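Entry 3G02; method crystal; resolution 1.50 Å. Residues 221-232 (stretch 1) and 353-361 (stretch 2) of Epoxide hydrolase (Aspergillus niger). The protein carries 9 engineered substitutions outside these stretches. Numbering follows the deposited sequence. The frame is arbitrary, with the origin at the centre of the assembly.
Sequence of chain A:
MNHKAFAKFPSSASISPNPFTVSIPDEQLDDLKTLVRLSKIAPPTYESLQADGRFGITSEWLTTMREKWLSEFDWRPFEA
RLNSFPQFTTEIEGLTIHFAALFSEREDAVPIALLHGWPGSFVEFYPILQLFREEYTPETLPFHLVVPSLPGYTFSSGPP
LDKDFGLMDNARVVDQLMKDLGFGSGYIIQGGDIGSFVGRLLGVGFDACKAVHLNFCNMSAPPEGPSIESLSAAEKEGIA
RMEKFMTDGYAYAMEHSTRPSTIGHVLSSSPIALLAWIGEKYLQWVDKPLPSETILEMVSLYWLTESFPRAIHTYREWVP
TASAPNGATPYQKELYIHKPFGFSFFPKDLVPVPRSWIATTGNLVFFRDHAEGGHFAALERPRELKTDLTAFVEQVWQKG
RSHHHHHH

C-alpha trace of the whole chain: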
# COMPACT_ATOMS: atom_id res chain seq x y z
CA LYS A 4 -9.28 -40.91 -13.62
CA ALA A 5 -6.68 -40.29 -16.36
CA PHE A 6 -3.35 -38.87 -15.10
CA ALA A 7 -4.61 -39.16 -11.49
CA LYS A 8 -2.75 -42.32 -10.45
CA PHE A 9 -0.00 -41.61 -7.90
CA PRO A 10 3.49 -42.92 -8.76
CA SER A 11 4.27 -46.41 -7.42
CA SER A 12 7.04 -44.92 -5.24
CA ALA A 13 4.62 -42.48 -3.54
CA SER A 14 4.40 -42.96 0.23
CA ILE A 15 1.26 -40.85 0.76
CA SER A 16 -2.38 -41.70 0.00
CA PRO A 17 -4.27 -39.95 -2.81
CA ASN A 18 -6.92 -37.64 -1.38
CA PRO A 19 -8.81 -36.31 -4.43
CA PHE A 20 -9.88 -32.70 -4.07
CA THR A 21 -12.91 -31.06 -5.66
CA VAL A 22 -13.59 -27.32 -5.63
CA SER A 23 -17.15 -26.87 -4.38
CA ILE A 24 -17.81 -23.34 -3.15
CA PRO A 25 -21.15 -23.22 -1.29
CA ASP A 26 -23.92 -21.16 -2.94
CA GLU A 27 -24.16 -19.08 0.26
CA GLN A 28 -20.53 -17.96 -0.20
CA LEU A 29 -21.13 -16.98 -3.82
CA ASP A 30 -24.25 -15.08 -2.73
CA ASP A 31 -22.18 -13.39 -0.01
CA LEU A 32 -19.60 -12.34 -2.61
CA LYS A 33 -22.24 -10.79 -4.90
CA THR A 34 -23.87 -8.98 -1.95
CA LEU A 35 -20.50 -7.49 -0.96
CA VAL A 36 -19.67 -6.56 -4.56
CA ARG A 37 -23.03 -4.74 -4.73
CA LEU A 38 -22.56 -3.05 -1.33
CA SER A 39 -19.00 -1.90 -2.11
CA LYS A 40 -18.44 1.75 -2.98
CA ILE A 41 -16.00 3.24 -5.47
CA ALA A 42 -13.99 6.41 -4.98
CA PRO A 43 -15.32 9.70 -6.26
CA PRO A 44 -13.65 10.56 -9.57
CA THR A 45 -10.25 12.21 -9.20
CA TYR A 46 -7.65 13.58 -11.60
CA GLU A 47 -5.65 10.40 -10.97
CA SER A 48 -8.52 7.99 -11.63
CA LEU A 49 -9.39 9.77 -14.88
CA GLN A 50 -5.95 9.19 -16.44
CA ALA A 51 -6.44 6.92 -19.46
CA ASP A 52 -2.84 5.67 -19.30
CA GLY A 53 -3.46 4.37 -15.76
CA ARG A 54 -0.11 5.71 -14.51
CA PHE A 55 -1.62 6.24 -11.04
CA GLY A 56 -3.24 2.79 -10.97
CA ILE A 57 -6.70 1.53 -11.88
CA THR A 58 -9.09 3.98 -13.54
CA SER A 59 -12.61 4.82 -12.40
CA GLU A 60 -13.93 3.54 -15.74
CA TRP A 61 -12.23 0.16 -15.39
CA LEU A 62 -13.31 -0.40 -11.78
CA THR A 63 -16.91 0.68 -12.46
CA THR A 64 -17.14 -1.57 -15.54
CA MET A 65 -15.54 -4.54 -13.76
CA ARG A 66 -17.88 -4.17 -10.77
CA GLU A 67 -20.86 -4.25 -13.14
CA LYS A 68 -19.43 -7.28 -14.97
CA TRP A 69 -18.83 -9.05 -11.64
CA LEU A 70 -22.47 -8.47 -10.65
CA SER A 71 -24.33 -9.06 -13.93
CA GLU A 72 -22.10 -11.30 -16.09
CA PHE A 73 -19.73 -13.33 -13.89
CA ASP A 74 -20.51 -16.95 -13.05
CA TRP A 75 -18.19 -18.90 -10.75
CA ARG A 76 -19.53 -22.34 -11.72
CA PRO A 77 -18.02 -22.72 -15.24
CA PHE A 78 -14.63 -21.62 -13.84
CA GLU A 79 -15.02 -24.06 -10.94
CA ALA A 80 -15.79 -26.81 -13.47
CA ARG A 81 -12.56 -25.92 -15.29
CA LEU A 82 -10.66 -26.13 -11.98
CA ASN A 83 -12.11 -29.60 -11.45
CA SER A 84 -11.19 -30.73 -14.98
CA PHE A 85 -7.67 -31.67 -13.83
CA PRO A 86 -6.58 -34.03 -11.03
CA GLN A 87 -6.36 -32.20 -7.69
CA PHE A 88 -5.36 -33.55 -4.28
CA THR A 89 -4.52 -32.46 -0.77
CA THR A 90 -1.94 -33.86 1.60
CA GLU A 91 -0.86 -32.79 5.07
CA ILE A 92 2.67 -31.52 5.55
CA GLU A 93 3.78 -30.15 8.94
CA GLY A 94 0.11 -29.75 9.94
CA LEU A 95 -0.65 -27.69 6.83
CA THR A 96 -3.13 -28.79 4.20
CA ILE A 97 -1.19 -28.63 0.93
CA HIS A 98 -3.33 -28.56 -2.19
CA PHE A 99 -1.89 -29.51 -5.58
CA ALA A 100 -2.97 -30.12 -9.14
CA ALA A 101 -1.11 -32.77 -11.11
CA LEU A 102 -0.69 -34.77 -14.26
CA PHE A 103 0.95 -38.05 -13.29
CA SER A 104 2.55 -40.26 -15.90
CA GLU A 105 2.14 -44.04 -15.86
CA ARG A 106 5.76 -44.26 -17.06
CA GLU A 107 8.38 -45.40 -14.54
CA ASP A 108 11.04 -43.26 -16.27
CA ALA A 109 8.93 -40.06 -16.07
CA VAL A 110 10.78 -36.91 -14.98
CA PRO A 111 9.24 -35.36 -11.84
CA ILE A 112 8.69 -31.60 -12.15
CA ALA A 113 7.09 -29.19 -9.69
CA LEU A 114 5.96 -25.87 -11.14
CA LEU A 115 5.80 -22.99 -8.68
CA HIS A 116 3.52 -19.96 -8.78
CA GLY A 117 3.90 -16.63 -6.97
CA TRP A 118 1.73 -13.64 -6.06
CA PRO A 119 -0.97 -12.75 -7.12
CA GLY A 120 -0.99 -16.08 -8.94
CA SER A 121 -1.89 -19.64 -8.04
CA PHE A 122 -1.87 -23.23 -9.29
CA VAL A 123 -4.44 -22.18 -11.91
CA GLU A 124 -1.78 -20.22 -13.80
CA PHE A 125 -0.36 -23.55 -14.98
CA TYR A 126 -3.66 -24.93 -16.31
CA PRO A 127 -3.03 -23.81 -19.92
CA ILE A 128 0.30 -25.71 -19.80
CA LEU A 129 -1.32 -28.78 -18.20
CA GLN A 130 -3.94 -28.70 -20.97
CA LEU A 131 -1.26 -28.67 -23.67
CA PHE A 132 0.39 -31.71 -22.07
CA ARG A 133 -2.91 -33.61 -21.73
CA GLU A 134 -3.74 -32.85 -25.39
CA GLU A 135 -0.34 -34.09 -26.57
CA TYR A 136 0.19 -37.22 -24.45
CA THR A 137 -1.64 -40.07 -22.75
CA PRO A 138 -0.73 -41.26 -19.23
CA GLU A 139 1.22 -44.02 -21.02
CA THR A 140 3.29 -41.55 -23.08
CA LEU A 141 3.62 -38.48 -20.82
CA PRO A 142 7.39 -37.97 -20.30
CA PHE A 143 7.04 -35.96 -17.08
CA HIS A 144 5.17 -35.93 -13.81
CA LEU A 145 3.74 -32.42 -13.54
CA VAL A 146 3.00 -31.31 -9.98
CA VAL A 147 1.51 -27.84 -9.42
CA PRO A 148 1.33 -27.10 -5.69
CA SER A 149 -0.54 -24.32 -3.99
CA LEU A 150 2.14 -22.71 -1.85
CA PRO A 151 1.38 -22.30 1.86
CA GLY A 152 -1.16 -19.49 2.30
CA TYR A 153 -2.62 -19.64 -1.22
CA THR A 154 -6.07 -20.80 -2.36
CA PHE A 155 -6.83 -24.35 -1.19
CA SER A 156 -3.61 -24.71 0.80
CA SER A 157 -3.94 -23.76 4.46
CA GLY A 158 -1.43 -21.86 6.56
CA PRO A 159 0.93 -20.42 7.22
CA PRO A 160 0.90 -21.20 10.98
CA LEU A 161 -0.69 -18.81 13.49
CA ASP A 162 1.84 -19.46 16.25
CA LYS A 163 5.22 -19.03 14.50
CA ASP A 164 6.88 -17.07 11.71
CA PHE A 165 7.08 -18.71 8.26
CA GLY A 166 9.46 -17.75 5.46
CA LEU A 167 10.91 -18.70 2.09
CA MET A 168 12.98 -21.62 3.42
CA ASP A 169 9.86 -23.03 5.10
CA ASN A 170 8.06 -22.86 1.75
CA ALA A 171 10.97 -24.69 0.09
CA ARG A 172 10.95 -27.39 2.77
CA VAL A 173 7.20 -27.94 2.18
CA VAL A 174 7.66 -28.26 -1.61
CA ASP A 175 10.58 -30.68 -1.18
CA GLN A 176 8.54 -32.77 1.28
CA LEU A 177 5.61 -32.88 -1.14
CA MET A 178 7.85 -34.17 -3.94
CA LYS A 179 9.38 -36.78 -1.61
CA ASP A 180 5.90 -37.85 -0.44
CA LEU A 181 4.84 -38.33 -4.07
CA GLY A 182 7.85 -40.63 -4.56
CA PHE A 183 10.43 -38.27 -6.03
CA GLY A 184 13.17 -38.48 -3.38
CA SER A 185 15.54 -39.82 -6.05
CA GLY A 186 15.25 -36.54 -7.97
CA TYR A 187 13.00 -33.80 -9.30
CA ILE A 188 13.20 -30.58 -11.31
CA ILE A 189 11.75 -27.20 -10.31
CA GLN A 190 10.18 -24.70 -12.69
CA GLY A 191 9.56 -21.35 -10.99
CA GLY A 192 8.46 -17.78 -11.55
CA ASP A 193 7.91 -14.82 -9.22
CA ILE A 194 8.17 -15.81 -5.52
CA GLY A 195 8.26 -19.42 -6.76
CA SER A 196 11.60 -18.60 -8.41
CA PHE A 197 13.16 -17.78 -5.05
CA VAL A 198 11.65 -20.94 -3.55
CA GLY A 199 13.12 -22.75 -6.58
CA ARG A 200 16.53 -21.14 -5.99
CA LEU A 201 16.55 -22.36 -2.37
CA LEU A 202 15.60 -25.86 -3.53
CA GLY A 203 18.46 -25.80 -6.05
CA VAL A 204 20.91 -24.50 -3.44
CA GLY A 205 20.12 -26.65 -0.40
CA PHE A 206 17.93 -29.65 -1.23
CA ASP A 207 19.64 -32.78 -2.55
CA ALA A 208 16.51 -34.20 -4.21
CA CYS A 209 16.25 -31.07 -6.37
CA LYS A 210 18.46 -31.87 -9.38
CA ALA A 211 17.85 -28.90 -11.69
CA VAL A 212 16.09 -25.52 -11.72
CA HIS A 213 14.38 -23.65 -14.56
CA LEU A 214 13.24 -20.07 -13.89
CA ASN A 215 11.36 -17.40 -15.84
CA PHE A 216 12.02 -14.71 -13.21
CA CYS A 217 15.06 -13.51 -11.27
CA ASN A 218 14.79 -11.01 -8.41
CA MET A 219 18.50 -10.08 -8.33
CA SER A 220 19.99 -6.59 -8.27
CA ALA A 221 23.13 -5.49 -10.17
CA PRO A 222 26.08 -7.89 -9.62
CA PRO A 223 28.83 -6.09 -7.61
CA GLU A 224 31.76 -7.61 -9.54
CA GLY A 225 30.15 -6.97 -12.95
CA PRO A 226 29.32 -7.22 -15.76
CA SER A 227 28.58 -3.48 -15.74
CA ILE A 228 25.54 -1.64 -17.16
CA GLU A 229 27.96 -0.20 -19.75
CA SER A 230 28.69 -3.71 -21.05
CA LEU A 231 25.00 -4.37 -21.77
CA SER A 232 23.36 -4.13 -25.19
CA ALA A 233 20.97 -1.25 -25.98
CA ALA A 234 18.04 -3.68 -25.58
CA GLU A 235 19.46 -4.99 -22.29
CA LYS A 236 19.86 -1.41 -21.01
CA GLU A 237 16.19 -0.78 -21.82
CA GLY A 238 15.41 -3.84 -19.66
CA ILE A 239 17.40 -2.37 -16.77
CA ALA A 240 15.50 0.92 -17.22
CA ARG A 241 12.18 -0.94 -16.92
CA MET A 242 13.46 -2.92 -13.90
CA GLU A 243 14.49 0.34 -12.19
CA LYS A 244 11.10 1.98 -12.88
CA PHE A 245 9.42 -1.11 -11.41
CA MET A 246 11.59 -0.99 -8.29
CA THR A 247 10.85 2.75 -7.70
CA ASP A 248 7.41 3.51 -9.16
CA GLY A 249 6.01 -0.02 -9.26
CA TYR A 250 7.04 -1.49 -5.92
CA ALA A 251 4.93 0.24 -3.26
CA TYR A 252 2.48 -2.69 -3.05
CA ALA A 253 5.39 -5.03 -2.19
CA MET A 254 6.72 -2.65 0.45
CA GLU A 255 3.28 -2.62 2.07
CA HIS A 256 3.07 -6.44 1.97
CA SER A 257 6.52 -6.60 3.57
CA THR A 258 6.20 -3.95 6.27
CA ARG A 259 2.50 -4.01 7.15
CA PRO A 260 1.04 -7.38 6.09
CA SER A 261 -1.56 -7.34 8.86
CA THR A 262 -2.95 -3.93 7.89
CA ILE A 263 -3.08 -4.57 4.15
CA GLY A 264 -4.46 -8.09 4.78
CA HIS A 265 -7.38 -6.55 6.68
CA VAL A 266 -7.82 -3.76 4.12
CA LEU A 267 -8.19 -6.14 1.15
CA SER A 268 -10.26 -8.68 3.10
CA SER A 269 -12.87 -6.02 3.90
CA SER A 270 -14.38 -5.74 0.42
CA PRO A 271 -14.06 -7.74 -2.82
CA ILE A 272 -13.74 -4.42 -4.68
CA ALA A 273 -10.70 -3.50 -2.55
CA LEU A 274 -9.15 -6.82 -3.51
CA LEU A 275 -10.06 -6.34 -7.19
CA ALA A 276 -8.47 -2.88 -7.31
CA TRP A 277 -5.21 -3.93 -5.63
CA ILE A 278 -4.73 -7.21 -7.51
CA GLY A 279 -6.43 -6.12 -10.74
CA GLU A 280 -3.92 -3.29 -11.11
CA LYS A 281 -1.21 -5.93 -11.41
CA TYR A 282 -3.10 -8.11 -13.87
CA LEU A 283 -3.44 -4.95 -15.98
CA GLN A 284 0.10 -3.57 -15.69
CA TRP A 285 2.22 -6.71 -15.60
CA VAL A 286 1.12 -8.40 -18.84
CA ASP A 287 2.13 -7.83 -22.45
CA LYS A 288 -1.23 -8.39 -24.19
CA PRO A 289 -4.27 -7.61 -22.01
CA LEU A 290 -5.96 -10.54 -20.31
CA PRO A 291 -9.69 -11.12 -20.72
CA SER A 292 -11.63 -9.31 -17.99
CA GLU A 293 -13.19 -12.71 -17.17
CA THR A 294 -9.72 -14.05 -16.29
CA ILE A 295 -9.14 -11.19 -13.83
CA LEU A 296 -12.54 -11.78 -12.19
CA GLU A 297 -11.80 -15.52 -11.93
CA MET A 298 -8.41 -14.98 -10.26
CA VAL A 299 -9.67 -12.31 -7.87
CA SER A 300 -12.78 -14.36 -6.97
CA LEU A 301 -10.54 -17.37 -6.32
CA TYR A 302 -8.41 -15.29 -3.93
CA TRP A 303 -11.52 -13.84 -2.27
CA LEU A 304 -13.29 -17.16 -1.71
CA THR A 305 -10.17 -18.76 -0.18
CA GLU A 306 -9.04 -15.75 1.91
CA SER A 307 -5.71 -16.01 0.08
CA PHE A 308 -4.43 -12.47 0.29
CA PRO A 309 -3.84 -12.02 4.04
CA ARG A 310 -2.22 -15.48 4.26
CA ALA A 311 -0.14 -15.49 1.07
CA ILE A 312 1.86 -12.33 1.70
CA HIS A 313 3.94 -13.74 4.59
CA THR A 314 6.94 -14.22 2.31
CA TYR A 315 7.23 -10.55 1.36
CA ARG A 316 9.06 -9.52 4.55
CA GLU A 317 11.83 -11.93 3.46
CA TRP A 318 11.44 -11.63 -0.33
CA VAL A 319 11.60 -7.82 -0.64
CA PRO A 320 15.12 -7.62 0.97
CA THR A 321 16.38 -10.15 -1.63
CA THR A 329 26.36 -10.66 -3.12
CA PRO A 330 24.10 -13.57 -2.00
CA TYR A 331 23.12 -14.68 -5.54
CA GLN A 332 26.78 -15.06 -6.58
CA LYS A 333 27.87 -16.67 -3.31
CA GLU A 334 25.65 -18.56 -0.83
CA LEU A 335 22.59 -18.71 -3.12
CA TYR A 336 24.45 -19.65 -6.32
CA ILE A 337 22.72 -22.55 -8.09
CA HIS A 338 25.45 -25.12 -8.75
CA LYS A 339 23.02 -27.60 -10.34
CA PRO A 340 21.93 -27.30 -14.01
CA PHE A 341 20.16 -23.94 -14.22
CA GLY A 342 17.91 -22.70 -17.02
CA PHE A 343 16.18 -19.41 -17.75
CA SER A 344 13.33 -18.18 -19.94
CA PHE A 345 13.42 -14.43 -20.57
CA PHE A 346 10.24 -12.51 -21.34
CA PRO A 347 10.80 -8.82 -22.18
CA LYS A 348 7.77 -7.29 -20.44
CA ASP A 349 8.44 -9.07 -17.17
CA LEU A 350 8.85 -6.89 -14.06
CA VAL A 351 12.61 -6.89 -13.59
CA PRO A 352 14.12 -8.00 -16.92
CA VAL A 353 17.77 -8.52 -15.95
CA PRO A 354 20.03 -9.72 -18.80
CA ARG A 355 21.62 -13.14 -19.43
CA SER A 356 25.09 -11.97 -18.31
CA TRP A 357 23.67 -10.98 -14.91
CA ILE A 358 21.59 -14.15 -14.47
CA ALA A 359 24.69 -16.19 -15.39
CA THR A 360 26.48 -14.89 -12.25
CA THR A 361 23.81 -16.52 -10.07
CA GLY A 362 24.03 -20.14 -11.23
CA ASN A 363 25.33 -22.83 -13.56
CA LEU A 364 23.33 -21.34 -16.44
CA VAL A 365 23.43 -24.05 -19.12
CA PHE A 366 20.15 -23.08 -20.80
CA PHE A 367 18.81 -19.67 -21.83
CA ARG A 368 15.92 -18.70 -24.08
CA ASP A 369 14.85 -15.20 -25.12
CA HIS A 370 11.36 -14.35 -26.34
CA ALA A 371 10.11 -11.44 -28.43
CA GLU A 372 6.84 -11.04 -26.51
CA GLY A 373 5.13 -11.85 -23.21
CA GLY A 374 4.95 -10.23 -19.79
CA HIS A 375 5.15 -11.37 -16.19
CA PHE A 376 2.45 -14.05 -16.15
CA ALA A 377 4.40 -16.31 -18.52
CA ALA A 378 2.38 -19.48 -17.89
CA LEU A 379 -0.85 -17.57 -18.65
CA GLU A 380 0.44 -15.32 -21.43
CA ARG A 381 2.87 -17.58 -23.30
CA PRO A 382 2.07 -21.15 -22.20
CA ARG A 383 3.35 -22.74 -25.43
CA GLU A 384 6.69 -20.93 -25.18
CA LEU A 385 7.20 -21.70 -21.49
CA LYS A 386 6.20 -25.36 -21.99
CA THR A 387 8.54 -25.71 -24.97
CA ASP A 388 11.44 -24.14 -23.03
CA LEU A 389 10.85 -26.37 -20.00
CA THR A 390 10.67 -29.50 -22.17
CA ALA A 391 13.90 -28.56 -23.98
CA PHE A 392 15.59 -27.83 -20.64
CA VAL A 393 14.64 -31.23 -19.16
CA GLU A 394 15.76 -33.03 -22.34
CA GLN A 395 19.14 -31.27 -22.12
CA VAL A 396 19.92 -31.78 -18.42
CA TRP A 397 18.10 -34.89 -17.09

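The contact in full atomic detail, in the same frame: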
# COMPACT_ATOMS: atom_id res chain seq x y z
N ALA A 221 21.87 -5.53 -9.41
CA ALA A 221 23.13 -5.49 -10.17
C ALA A 221 24.26 -6.26 -9.46
O ALA A 221 24.47 -6.07 -8.26
CB ALA A 221 23.55 -4.06 -10.44
N PRO A 222 24.97 -7.13 -10.20
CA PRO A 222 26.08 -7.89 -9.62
C PRO A 222 27.29 -7.00 -9.33
O PRO A 222 27.80 -6.34 -10.25
CB PRO A 222 26.40 -8.94 -10.69
CG PRO A 222 25.92 -8.34 -11.96
CD PRO A 222 24.76 -7.46 -11.62
N PRO A 223 27.74 -6.97 -8.07
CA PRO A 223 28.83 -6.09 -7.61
C PRO A 223 30.10 -6.17 -8.45
O PRO A 223 30.69 -5.14 -8.77
CB PRO A 223 29.09 -6.58 -6.18
CG PRO A 223 27.80 -7.16 -5.74
CD PRO A 223 27.23 -7.81 -6.97
N GLU A 224 30.51 -7.39 -8.80
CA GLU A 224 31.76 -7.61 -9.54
C GLU A 224 31.55 -7.65 -11.06
O GLU A 224 32.35 -8.23 -11.79
CB GLU A 224 32.46 -8.88 -9.05
CG GLU A 224 32.94 -8.80 -7.60
CD GLU A 224 33.58 -10.09 -7.11
OE1 GLU A 224 32.93 -11.15 -7.16
OE2 GLU A 224 34.75 -10.03 -6.67
N GLY A 225 30.47 -7.02 -11.53
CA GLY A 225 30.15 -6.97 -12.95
C GLY A 225 29.40 -8.20 -13.44
O GLY A 225 29.13 -9.11 -12.65
N PRO A 226 29.07 -8.25 -14.74
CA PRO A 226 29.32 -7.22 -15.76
C PRO A 226 28.54 -5.92 -15.54
O PRO A 226 27.42 -5.94 -15.01
CB PRO A 226 28.87 -7.89 -17.06
CG PRO A 226 27.92 -8.94 -16.64
CD PRO A 226 28.40 -9.43 -15.32
N SER A 227 29.14 -4.81 -15.95
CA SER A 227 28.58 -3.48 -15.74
C SER A 227 27.39 -3.20 -16.66
O SER A 227 27.20 -3.89 -17.67
CB SER A 227 29.66 -2.42 -15.97
OG SER A 227 30.08 -2.44 -17.33
N ILE A 228 26.62 -2.17 -16.31
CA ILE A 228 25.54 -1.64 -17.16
C ILE A 228 26.09 -1.23 -18.53
O ILE A 228 25.44 -1.44 -19.55
CB ILE A 228 24.85 -0.41 -16.50
CG1 ILE A 228 24.34 -0.74 -15.09
CG2 ILE A 228 23.73 0.15 -17.39
CD1 ILE A 228 23.01 -1.45 -15.05
N GLU A 229 27.29 -0.66 -18.53
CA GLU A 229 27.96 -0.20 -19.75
C GLU A 229 28.23 -1.33 -20.74
O GLU A 229 28.28 -1.10 -21.94
CB GLU A 229 29.28 0.50 -19.42
CG GLU A 229 29.12 1.90 -18.84
CD GLU A 229 28.77 1.89 -17.36
OE1 GLU A 229 29.04 0.88 -16.68
OE2 GLU A 229 28.24 2.91 -16.87
N SER A 230 28.41 -2.54 -20.22
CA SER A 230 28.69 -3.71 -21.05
C SER A 230 27.44 -4.29 -21.71
O SER A 230 27.54 -5.16 -22.58
CB SER A 230 29.39 -4.79 -20.22
OG SER A 230 28.47 -5.48 -19.39
N LEU A 231 26.27 -3.83 -21.29
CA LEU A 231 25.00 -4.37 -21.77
C LEU A 231 24.60 -3.79 -23.11
O LEU A 231 24.92 -2.64 -23.41
CB LEU A 231 23.89 -4.13 -20.74
CG LEU A 231 24.13 -4.67 -19.32
CD1 LEU A 231 22.93 -4.34 -18.45
CD2 LEU A 231 24.40 -6.17 -19.32
N SER A 232 23.90 -4.58 -23.91
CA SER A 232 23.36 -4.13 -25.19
C SER A 232 22.30 -3.05 -24.99
O SER A 232 21.77 -2.90 -23.88
CB SER A 232 22.77 -5.30 -25.98
OG SER A 232 21.58 -5.77 -25.38
N VAL A 353 16.31 -8.47 -16.01
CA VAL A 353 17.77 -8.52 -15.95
C VAL A 353 18.31 -9.39 -17.08
O VAL A 353 17.66 -10.36 -17.48
CB VAL A 353 18.28 -9.01 -14.56
CG1 VAL A 353 17.99 -7.98 -13.49
CG2 VAL A 353 17.67 -10.36 -14.18
N PRO A 354 19.50 -9.04 -17.62
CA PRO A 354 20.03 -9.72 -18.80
C PRO A 354 20.70 -11.06 -18.48
O PRO A 354 21.00 -11.35 -17.32
CB PRO A 354 21.07 -8.73 -19.31
CG PRO A 354 21.58 -8.07 -18.09
CD PRO A 354 20.40 -7.96 -17.16
N ARG A 355 20.94 -11.85 -19.53
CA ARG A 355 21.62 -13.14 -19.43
C ARG A 355 22.93 -13.08 -18.64
O ARG A 355 23.17 -13.91 -17.77
CB ARG A 355 21.86 -13.73 -20.82
CG ARG A 355 22.55 -15.08 -20.81
CD ARG A 355 22.72 -15.66 -22.20
NE ARG A 355 23.36 -16.98 -22.14
CZ ARG A 355 23.30 -17.90 -23.09
NH1 ARG A 355 22.63 -17.67 -24.21
NH2 ARG A 355 23.92 -19.06 -22.93
N SER A 356 23.77 -12.09 -18.94
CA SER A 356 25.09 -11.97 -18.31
C SER A 356 25.02 -11.70 -16.80
O SER A 356 25.98 -11.97 -16.07
CB SER A 356 25.93 -10.89 -19.00
OG SER A 356 25.34 -9.61 -18.85
N TRP A 357 23.89 -11.18 -16.34
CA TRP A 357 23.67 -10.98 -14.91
C TRP A 357 23.15 -12.27 -14.28
O TRP A 357 23.64 -12.70 -13.25
CB TRP A 357 22.67 -9.84 -14.68
CG TRP A 357 23.25 -8.46 -14.81
CD1 TRP A 357 24.40 -8.10 -15.46
CD2 TRP A 357 22.67 -7.25 -14.32
NE1 TRP A 357 24.58 -6.74 -15.37
CE2 TRP A 357 23.53 -6.19 -14.68
CE3 TRP A 357 21.51 -6.96 -13.59
CZ2 TRP A 357 23.27 -4.86 -14.34
CZ3 TRP A 357 21.25 -5.63 -13.25
CH2 TRP A 357 22.13 -4.60 -13.63
N ILE A 358 22.16 -12.88 -14.93
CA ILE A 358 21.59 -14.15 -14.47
C ILE A 358 22.66 -15.24 -14.38
O ILE A 358 22.66 -16.06 -13.46
CB ILE A 358 20.41 -14.58 -15.37
CG1 ILE A 358 19.29 -13.54 -15.30
CG2 ILE A 358 19.88 -15.96 -14.97
CD1 ILE A 358 18.33 -13.57 -16.46
N ALA A 359 23.59 -15.22 -15.33
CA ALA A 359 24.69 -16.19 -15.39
C ALA A 359 25.60 -16.16 -14.15
O ALA A 359 26.25 -17.16 -13.83
CB ALA A 359 25.51 -15.98 -16.65
N THR A 360 25.65 -15.02 -13.46
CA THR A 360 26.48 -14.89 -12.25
C THR A 360 25.85 -15.57 -11.04
O THR A 360 26.48 -15.70 -9.99
CB THR A 360 26.75 -13.41 -11.88
OG1 THR A 360 25.54 -12.80 -11.40
CG2 THR A 360 27.28 -12.62 -13.07
N THR A 361 24.60 -16.01 -11.19
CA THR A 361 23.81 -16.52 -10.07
C THR A 361 23.61 -18.04 -10.09
O THR A 361 22.98 -18.61 -9.19
CB THR A 361 22.43 -15.83 -9.98
OG1 THR A 361 21.57 -16.35 -10.99
CG2 THR A 361 22.57 -14.33 -10.16
O HOH W 1 27.32 -7.91 -20.28

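Stretch 1 is an irregular loop that bends around one side chain of stretch 2. P222 to G225 form a type I beta turn, closed by G225 N donating to P222 O at 3.0 Å. G225 leaves the turn with a phi of 84°, a value that favours glycine, and a cis peptide bond precedes P226. Residues 228-230 then take helical phi/psi without the regular bonds. In stretch 2, P354 sits at the N-cap of a short helix and accepts from two amides: W357 N and I358 N each lie 3.1 Å from P354 O. A proline has no N-H to give, but an N-cap residue needs none for the helix, and its carbonyl still accepts.

W357 is the hub, with 132 Å² covered by stretch 1. Its CA-to-CB bond points sideways, but chi1 of -79° and chi2 of 19° carry the indole into the loop. One ring face receives two CH-pi contacts: P222 CD stands 3.5 Å from the centroid of the five-membered ring of W357, nearly on the normal, and A221 CA stands 3.9 Å from that of the six-membered ring. The successive residues thus cover both halves of the indole, with the compact, rigid ring of P222 laid against the face; P222 CD comes within 3.4 Å of W357 CD2. At the ring edge, I228 reaches in with chi1 and chi2 both m, placing CD1 3.5 Å from W357 CZ2.

The indole also has a polar atom to satisfy, and the loop backbone meets that need. W357 NE1 donates to P226 O at 3.0 Å, with an N-H...O angle of 131°; this is the sole direct hydrogen bond between the stretches. The same proline packs its ring alongside, P226 CG lying 3.8 Å from W357 CD1, so one residue offers both an acceptor and an apolar surface.

Around this centre, buried L231 (chi1 m, chi2 t) sets CD2 3.6 Å from P354 CG and 4.0 Å from W357 NE1, filling space that a branched apolar side chain suits. T360 points toward stretch 1; its OG1 donates to W357 O at 2.7 Å and is also bonded elsewhere in the structure, while its methyl CG2 lies 4.1 Å from P226 CD.

At the more open margin, a water joins two serines, 2.8 Å from S230 OG, to which it donates, and 3.0 Å from S356 OG. S230 OG in turn donates to S227 O at 2.7 Å, tying the bridge back to the loop's backbone at S227. The rule is economical: 426 Å² of buried surface, with apolar contacts and one direct hydrogen bond organised around one tryptophan.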